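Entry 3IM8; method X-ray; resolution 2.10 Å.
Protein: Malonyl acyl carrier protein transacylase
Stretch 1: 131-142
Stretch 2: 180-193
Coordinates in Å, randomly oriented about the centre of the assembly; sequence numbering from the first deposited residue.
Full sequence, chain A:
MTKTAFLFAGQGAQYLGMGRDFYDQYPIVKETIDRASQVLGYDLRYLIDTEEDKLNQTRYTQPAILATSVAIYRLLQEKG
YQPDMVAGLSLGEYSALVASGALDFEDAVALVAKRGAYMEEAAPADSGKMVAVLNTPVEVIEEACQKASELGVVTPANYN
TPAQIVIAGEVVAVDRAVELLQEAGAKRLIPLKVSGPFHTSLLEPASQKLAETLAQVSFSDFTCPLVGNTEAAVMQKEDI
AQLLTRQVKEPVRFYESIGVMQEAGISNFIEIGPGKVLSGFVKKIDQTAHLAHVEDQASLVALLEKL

Stretch 1 (131-142) VAVLNTPVEVIE
Stretch 2 180-193: LLQEAGAKRLIPLK

Two antiparallel strands, 131-134 and the strand running through Leu189 and Ile190, are joined by backbone hydrogen bonds, their axes 4.4 Å apart at closest and their directions 162° apart. Ala132 and Ile190 form the reciprocal pair: Ala132 N donates to Ile190 O at 2.8 Å, and Ile190 N donates to Ala132 O at 2.8 Å, both nearly straight. Leu134 N then donates to Arg188 O at 2.9 Å. Val131 faces Pro191 (CA to CA 4.3 Å) and Val133 faces Leu189 (CA to CA 4.8 Å) as non-hydrogen-bonded pairs; Pro191, which has no amide hydrogen, loses no cross-strand bond there. Extended backbones (Val131 phi/psi -129/133, Ile190 -111/107) also bring Leu189 CA to 3.4 Å from Ala132 O.

Past the strand, Asn135 turns with phi/psi 47/59 and chi1 m, placing its OD1 2.5 Å from Arg188 NH2. Arg188 (m, t, m for chi1 to chi3) extends along Leu134: Arg188 CB lies 3.9 Å from Leu134 CB, and Leu134 CD2 covers one face of the guanidinium, whose flat surface accepts an apolar neighbour while its NH2 lies close to Asn135 OD1. On this face of the sheet Leu134 (m, p) sets CD2 3.3 Å from CD1 of Ile190 (m, t), while small Ala132 keeps its CB 4.3 Å from Ile190 CB.

The other face carries Val131 and Val133, both buried with chi1 t. Val131 CG1 meets Leu189 CB at 3.9 Å, and Val133 CG1 meets Leu189 CD2 at 3.9 Å (Leu189 m, t). Val133 CG2 reaches Leu181 CD1 at 3.8 Å, linking sheet to helix.

Helices 138-142 and 180-184 lie 10.4 Å apart at 141°. Buried Leu181 (chi1 m, chi2 149°) bridges them, its CD2 3.9 Å from Ile141 CG1; Val140 CG1 touches Ala184 CB at 3.9 Å. Gly185, at phi/psi 108/8, closes the second helix in a Schellman motif, where a CB would jam against the preceding carbonyl.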

ATOM      1  N   VAL A 131      -3.732  15.948  -4.455  1.00 21.74           N
ATOM      2  CA  VAL A 131      -3.040  16.995  -3.780  1.00 22.05           C
ATOM      3  C   VAL A 131      -2.845  16.501  -2.392  1.00 22.87           C
ATOM      4  O   VAL A 131      -3.771  15.970  -1.836  1.00 24.20           O
ATOM      5  CB  VAL A 131      -3.843  18.336  -3.788  1.00 21.80           C
ATOM      6  CG1 VAL A 131      -3.122  19.353  -2.925  1.00 22.21           C
ATOM      7  CG2 VAL A 131      -3.922  18.886  -5.207  1.00 20.87           C
ATOM      8  N   ALA A 132      -1.640  16.616  -1.843  1.00 23.92           N
ATOM      9  CA  ALA A 132      -1.444  16.390  -0.413  1.00 24.16           C
ATOM     10  C   ALA A 132      -1.769  17.675   0.340  1.00 24.99           C
ATOM     11  O   ALA A 132      -1.167  18.720   0.108  1.00 24.01           O
ATOM     12  CB  ALA A 132      -0.009  15.956  -0.109  1.00 24.69           C
ATOM     13  N   VAL A 133      -2.734  17.568   1.250  1.00 25.95           N
ATOM     14  CA  VAL A 133      -3.133  18.673   2.110  1.00 26.34           C
ATOM     15  C   VAL A 133      -2.487  18.516   3.482  1.00 28.78           C
ATOM     16  O   VAL A 133      -2.903  17.686   4.290  1.00 29.43           O
ATOM     17  CB  VAL A 133      -4.661  18.742   2.275  1.00 26.08           C
ATOM     18  CG1 VAL A 133      -5.049  19.934   3.134  1.00 24.00           C
ATOM     19  CG2 VAL A 133      -5.337  18.813   0.914  1.00 24.31           C
ATOM     20  N   LEU A 134      -1.460  19.320   3.729  1.00 31.71           N
ATOM     21  CA  LEU A 134      -0.677  19.250   4.954  1.00 34.86           C
ATOM     22  C   LEU A 134      -1.208  20.184   6.036  1.00 36.80           C
ATOM     23  O   LEU A 134      -1.686  21.283   5.753  1.00 36.97           O
ATOM     24  CB  LEU A 134       0.793  19.565   4.667  1.00 20.00           C
ATOM     25  CG  LEU A 134       1.621  18.434   4.054  1.00 20.00           C
ATOM     26  CD1 LEU A 134       0.816  17.686   3.002  1.00 20.00           C
ATOM     27  CD2 LEU A 134       2.914  18.975   3.463  1.00 20.00           C
ATOM     28  N   ASN A 135      -1.158  19.732   7.281  1.00 38.77           N
ATOM     29  CA  ASN A 135      -1.558  20.555   8.425  1.00 41.40           C
ATOM     30  C   ASN A 135      -2.884  21.323   8.310  1.00 40.68           C
ATOM     31  O   ASN A 135      -2.920  22.536   8.516  1.00 40.64           O
ATOM     32  CB  ASN A 135      -0.432  21.527   8.792  1.00 42.64           C
ATOM     33  CG  ASN A 135       0.850  20.814   9.175  1.00 47.48           C
ATOM     34  OD1 ASN A 135       1.900  21.035   8.572  1.00 51.65           O
ATOM     35  ND2 ASN A 135       0.771  19.954  10.184  1.00 50.42           N
ATOM     36  N   THR A 136      -3.975  20.587   8.099  1.00 39.86           N
ATOM     37  CA  THR A 136      -5.335  21.120   8.213  1.00 38.83           C
ATOM     38  C   THR A 136      -6.258  20.058   8.827  1.00 38.45           C
ATOM     39  O   THR A 136      -6.096  18.871   8.547  1.00 39.67           O
ATOM     40  CB  THR A 136      -5.892  21.551   6.846  1.00 38.20           C
ATOM     41  OG1 THR A 136      -6.867  20.599   6.401  1.00 39.67           O
ATOM     42  CG2 THR A 136      -4.773  21.641   5.819  1.00 35.39           C
ATOM     43  N   PRO A 137      -7.218  20.466   9.662  1.00 37.52           N
ATOM     44  CA  PRO A 137      -8.084  19.482  10.320  1.00 36.64           C
ATOM     45  C   PRO A 137      -8.823  18.609   9.302  1.00 36.43           C
ATOM     46  O   PRO A 137      -9.236  19.103   8.247  1.00 36.22           O
ATOM     47  CB  PRO A 137      -9.091  20.361  11.071  1.00 36.55           C
ATOM     48  CG  PRO A 137      -8.369  21.597  11.306  1.00 36.76           C
ATOM     49  CD  PRO A 137      -7.595  21.836  10.060  1.00 37.25           C
ATOM     50  N   VAL A 138      -8.989  17.321   9.605  1.00 36.89           N
ATOM     51  CA  VAL A 138      -9.672  16.392   8.682  1.00 36.90           C
ATOM     52  C   VAL A 138     -11.055  16.896   8.243  1.00 37.01           C
ATOM     53  O   VAL A 138     -11.414  16.792   7.085  1.00 36.04           O
ATOM     54  CB  VAL A 138      -9.732  14.918   9.251  1.00 36.53           C
ATOM     55  CG1 VAL A 138     -10.363  14.865  10.605  1.00 37.60           C
ATOM     56  CG2 VAL A 138     -10.428  13.977   8.285  1.00 36.11           C
ATOM     57  N   GLU A 139     -11.790  17.487   9.185  1.00 38.38           N
ATOM     58  CA  GLU A 139     -13.170  17.951   8.984  1.00 39.22           C
ATOM     59  C   GLU A 139     -13.219  18.936   7.821  1.00 37.90           C
ATOM     60  O   GLU A 139     -14.082  18.848   6.917  1.00 38.26           O
ATOM     61  CB  GLU A 139     -13.676  18.657  10.262  1.00 41.23           C
ATOM     62  CG  GLU A 139     -13.775  17.793  11.515  1.00 47.32           C
ATOM     63  CD  GLU A 139     -12.415  17.247  12.000  1.00 54.69           C
ATOM     64  OE1 GLU A 139     -12.407  16.128  12.573  1.00 57.35           O
ATOM     65  OE2 GLU A 139     -11.360  17.923  11.812  1.00 58.16           O
ATOM     66  N   VAL A 140     -12.274  19.868   7.863  1.00 36.14           N
ATOM     67  CA  VAL A 140     -12.120  20.926   6.850  1.00 34.49           C
ATOM     68  C   VAL A 140     -11.910  20.380   5.468  1.00 32.95           C
ATOM     69  O   VAL A 140     -12.492  20.910   4.518  1.00 32.08           O
ATOM     70  CB  VAL A 140     -10.935  21.875   7.201  1.00 34.77           C
ATOM     71  CG1 VAL A 140     -10.730  22.912   6.079  1.00 34.65           C
ATOM     72  CG2 VAL A 140     -11.169  22.534   8.580  1.00 33.54           C
ATOM     73  N   ILE A 141     -11.101  19.311   5.370  1.00 31.40           N
ATOM     74  CA  ILE A 141     -10.718  18.746   4.092  1.00 30.34           C
ATOM     75  C   ILE A 141     -11.900  18.013   3.505  1.00 30.53           C
ATOM     76  O   ILE A 141     -12.208  18.158   2.312  1.00 29.40           O
ATOM     77  CB  ILE A 141      -9.477  17.782   4.234  1.00 30.91           C
ATOM     78  CG1 ILE A 141      -8.218  18.568   4.614  1.00 31.77           C
ATOM     79  CG2 ILE A 141      -9.199  17.028   2.937  1.00 30.37           C
ATOM     80  CD1 ILE A 141      -7.085  17.669   5.203  1.00 31.71           C
ATOM     81  N   GLU A 142     -12.568  17.226   4.361  1.00 30.47           N
ATOM     82  CA  GLU A 142     -13.767  16.486   4.001  1.00 31.18           C
ATOM     83  C   GLU A 142     -14.887  17.432   3.527  1.00 30.98           C
ATOM     84  O   GLU A 142     -15.470  17.219   2.471  1.00 30.95           O
ATOM     85  CB  GLU A 142     -14.208  15.585   5.193  1.00 31.11           C
ATOM     86  CG  GLU A 142     -13.095  14.565   5.573  1.00 32.72           C
ATOM     87  CD  GLU A 142     -13.464  13.531   6.643  1.00 34.44           C
ATOM     88  OE1 GLU A 142     -14.300  13.839   7.508  1.00 35.86           O
ATOM     89  OE2 GLU A 142     -12.887  12.415   6.639  1.00 35.04           O
ATOM     90  N   LEU A 180     -11.205  25.953  -2.241  1.00 31.89           N
ATOM     91  CA  LEU A 180     -11.959  26.019  -0.998  1.00 31.15           C
ATOM     92  C   LEU A 180     -11.011  25.843   0.188  1.00 30.50           C
ATOM     93  O   LEU A 180     -11.164  26.525   1.187  1.00 29.65           O
ATOM     94  CB  LEU A 180     -13.097  25.001  -1.006  1.00 31.31           C
ATOM     95  CG  LEU A 180     -14.337  25.418  -1.793  1.00 32.42           C
ATOM     96  CD1 LEU A 180     -15.180  24.164  -2.052  1.00 33.05           C
ATOM     97  CD2 LEU A 180     -15.133  26.529  -1.049  1.00 31.99           C
ATOM     98  N   LEU A 181     -10.010  24.960   0.064  1.00 30.88           N
ATOM     99  CA  LEU A 181      -9.009  24.783   1.150  1.00 31.23           C
ATOM    100  C   LEU A 181      -8.166  26.060   1.430  1.00 33.40           C
ATOM    101  O   LEU A 181      -7.955  26.424   2.594  1.00 33.92           O
ATOM    102  CB  LEU A 181      -8.112  23.548   0.889  1.00 29.24           C
ATOM    103  CG  LEU A 181      -8.855  22.175   0.917  1.00 27.72           C
ATOM    104  CD1 LEU A 181      -8.279  21.055  -0.007  1.00 26.39           C
ATOM    105  CD2 LEU A 181      -9.077  21.645   2.311  1.00 22.13           C
ATOM    106  N   GLN A 182      -7.637  26.705   0.392  1.00 35.53           N
ATOM    107  CA  GLN A 182      -6.858  27.960   0.571  1.00 38.01           C
ATOM    108  C   GLN A 182      -7.714  29.004   1.304  1.00 39.18           C
ATOM    109  O   GLN A 182      -7.280  29.601   2.304  1.00 40.37           O
ATOM    110  CB  GLN A 182      -6.400  28.521  -0.781  1.00 37.82           C
ATOM    111  CG  GLN A 182      -5.331  27.657  -1.487  1.00 39.14           C
ATOM    112  CD  GLN A 182      -5.222  27.854  -3.023  1.00 38.46           C
ATOM    113  OE1 GLN A 182      -6.141  28.318  -3.681  1.00 38.61           O
ATOM    114  NE2 GLN A 182      -4.093  27.468  -3.578  1.00 38.20           N
ATOM    115  N   GLU A 183      -8.932  29.215   0.814  1.00 40.33           N
ATOM    116  CA  GLU A 183      -9.864  30.125   1.467  1.00 42.26           C
ATOM    117  C   GLU A 183      -9.952  29.778   2.947  1.00 41.92           C
ATOM    118  O   GLU A 183      -9.689  30.615   3.811  1.00 41.86           O
ATOM    119  CB  GLU A 183     -11.246  30.037   0.819  1.00 43.09           C
ATOM    120  CG  GLU A 183     -11.798  31.374   0.351  1.00 46.37           C
ATOM    121  CD  GLU A 183     -13.185  31.253  -0.248  1.00 51.43           C
ATOM    122  OE1 GLU A 183     -14.056  30.624   0.388  1.00 51.42           O
ATOM    123  OE2 GLU A 183     -13.405  31.789  -1.355  1.00 54.71           O
ATOM    124  N   ALA A 184     -10.318  28.532   3.230  1.00 41.79           N
ATOM    125  CA  ALA A 184     -10.356  28.023   4.612  1.00 40.97           C
ATOM    126  C   ALA A 184      -9.040  28.221   5.376  1.00 40.82           C
ATOM    127  O   ALA A 184      -8.996  28.107   6.613  1.00 40.69           O
ATOM    128  CB  ALA A 184     -10.726  26.537   4.592  1.00 41.21           C
ATOM    129  N   GLY A 185      -7.962  28.500   4.643  1.00 40.55           N
ATOM    130  CA  GLY A 185      -6.695  28.826   5.278  1.00 40.26           C
ATOM    131  C   GLY A 185      -5.597  27.781   5.205  1.00 40.13           C
ATOM    132  O   GLY A 185      -4.562  27.954   5.863  1.00 41.07           O
ATOM    133  N   ALA A 186      -5.803  26.713   4.424  1.00 39.27           N
ATOM    134  CA  ALA A 186      -4.764  25.712   4.175  1.00 38.86           C
ATOM    135  C   ALA A 186      -3.523  26.376   3.581  1.00 38.78           C
ATOM    136  O   ALA A 186      -3.603  27.082   2.578  1.00 39.15           O
ATOM    137  CB  ALA A 186      -5.280  24.642   3.229  1.00 39.06           C
ATOM    138  N   LYS A 187      -2.386  26.128   4.203  1.00 38.00           N
ATOM    139  CA  LYS A 187      -1.124  26.836   3.890  1.00 38.10           C
ATOM    140  C   LYS A 187      -0.276  26.028   2.883  1.00 36.31           C
ATOM    141  O   LYS A 187       0.485  26.584   2.059  1.00 34.98           O
ATOM    142  CB  LYS A 187      -0.316  27.013   5.214  1.00 38.86           C
ATOM    143  CG  LYS A 187       0.355  28.385   5.472  1.00 41.71           C
ATOM    144  CD  LYS A 187      -0.624  29.432   5.921  1.00 44.95           C
ATOM    145  CE  LYS A 187       0.050  30.780   5.932  1.00 47.09           C
ATOM    146  NZ  LYS A 187       0.732  31.007   7.235  1.00 49.80           N
ATOM    147  N   ARG A 188      -0.413  24.713   2.999  1.00 34.04           N
ATOM    148  CA  ARG A 188       0.478  23.792   2.334  1.00 33.23           C
ATOM    149  C   ARG A 188      -0.309  22.702   1.603  1.00 31.72           C
ATOM    150  O   ARG A 188      -0.829  21.774   2.224  1.00 30.11           O
ATOM    151  CB  ARG A 188       1.455  23.192   3.348  1.00 33.32           C
ATOM    152  CG  ARG A 188       2.431  24.198   3.956  1.00 34.41           C
ATOM    153  CD  ARG A 188       3.674  23.454   4.401  1.00 35.66           C
ATOM    154  NE  ARG A 188       3.582  22.969   5.772  1.00 35.18           N
ATOM    155  CZ  ARG A 188       4.343  22.023   6.330  1.00 34.48           C
ATOM    156  NH1 ARG A 188       5.263  21.350   5.640  1.00 28.60           N
ATOM    157  NH2 ARG A 188       4.133  21.714   7.608  1.00 35.64           N
ATOM    158  N   LEU A 189      -0.367  22.851   0.281  1.00 30.36           N
ATOM    159  CA  LEU A 189      -1.100  21.990  -0.620  1.00 28.91           C
ATOM    160  C   LEU A 189      -0.097  21.557  -1.671  1.00 29.44           C
ATOM    161  O   LEU A 189       0.420  22.391  -2.446  1.00 29.94           O
ATOM    162  CB  LEU A 189      -2.247  22.785  -1.269  1.00 27.93           C
ATOM    163  CG  LEU A 189      -3.065  23.509  -0.188  1.00 27.08           C
ATOM    164  CD1 LEU A 189      -3.905  24.623  -0.745  1.00 25.89           C
ATOM    165  CD2 LEU A 189      -3.951  22.523   0.482  1.00 26.36           C
ATOM    166  N   ILE A 190       0.229  20.274  -1.697  1.00 28.22           N
ATOM    167  CA  ILE A 190       1.260  19.828  -2.621  1.00 28.28           C
ATOM    168  C   ILE A 190       0.690  18.973  -3.736  1.00 28.29           C
ATOM    169  O   ILE A 190       0.329  17.828  -3.473  1.00 28.34           O
ATOM    170  CB  ILE A 190       2.346  19.021  -1.898  1.00 29.05           C
ATOM    171  CG1 ILE A 190       2.799  19.766  -0.623  1.00 30.74           C
ATOM    172  CG2 ILE A 190       3.503  18.650  -2.937  1.00 28.94           C
ATOM    173  CD1 ILE A 190       3.800  18.952   0.292  1.00 33.32           C
ATOM    174  N   PRO A 191       0.597  19.515  -4.977  1.00 28.98           N
ATOM    175  CA  PRO A 191       0.224  18.630  -6.090  1.00 29.65           C
ATOM    176  C   PRO A 191       1.169  17.430  -6.235  1.00 30.34           C
ATOM    177  O   PRO A 191       2.375  17.551  -6.033  1.00 29.97           O
ATOM    178  CB  PRO A 191       0.311  19.538  -7.324  1.00 29.83           C
ATOM    179  CG  PRO A 191       0.074  20.933  -6.800  1.00 29.57           C
ATOM    180  CD  PRO A 191       0.812  20.900  -5.445  1.00 29.40           C
ATOM    181  N   LEU A 192       0.611  16.274  -6.582  1.00 31.10           N
ATOM    182  CA  LEU A 192       1.375  15.046  -6.716  1.00 31.35           C
ATOM    183  C   LEU A 192       1.254  14.445  -8.130  1.00 31.93           C
ATOM    184  O   LEU A 192       0.151  14.410  -8.679  1.00 32.04           O
ATOM    185  CB  LEU A 192       0.897  14.027  -5.670  1.00 31.57           C
ATOM    186  CG  LEU A 192       0.796  14.372  -4.188  1.00 32.57           C
ATOM    187  CD1 LEU A 192       0.375  13.118  -3.437  1.00 33.34           C
ATOM    188  CD2 LEU A 192       2.083  14.931  -3.601  1.00 32.65           C
ATOM    189  N   LYS A 193       2.364  13.970  -8.713  1.00 32.00           N
ATOM    190  CA  LYS A 193       2.328  13.258 -10.003  1.00 32.97           C
ATOM    191  C   LYS A 193       2.770  11.773  -9.877  1.00 34.01           C
ATOM    192  O   LYS A 193       3.828  11.369 -10.423  1.00 34.87           O
ATOM    193  CB  LYS A 193       3.146  14.011 -11.093  1.00 33.12           C
ATOM    194  CG  LYS A 193       2.433  15.203 -11.770  1.00 33.87           C
ATOM    195  CD  LYS A 193       1.266  14.729 -12.715  1.00 35.26           C
ATOM    196  CE  LYS A 193       0.448  15.937 -13.242  1.00 34.21           C
ATOM    197  NZ  LYS A 193      -0.841  15.585 -14.001  1.00 29.15           N
TER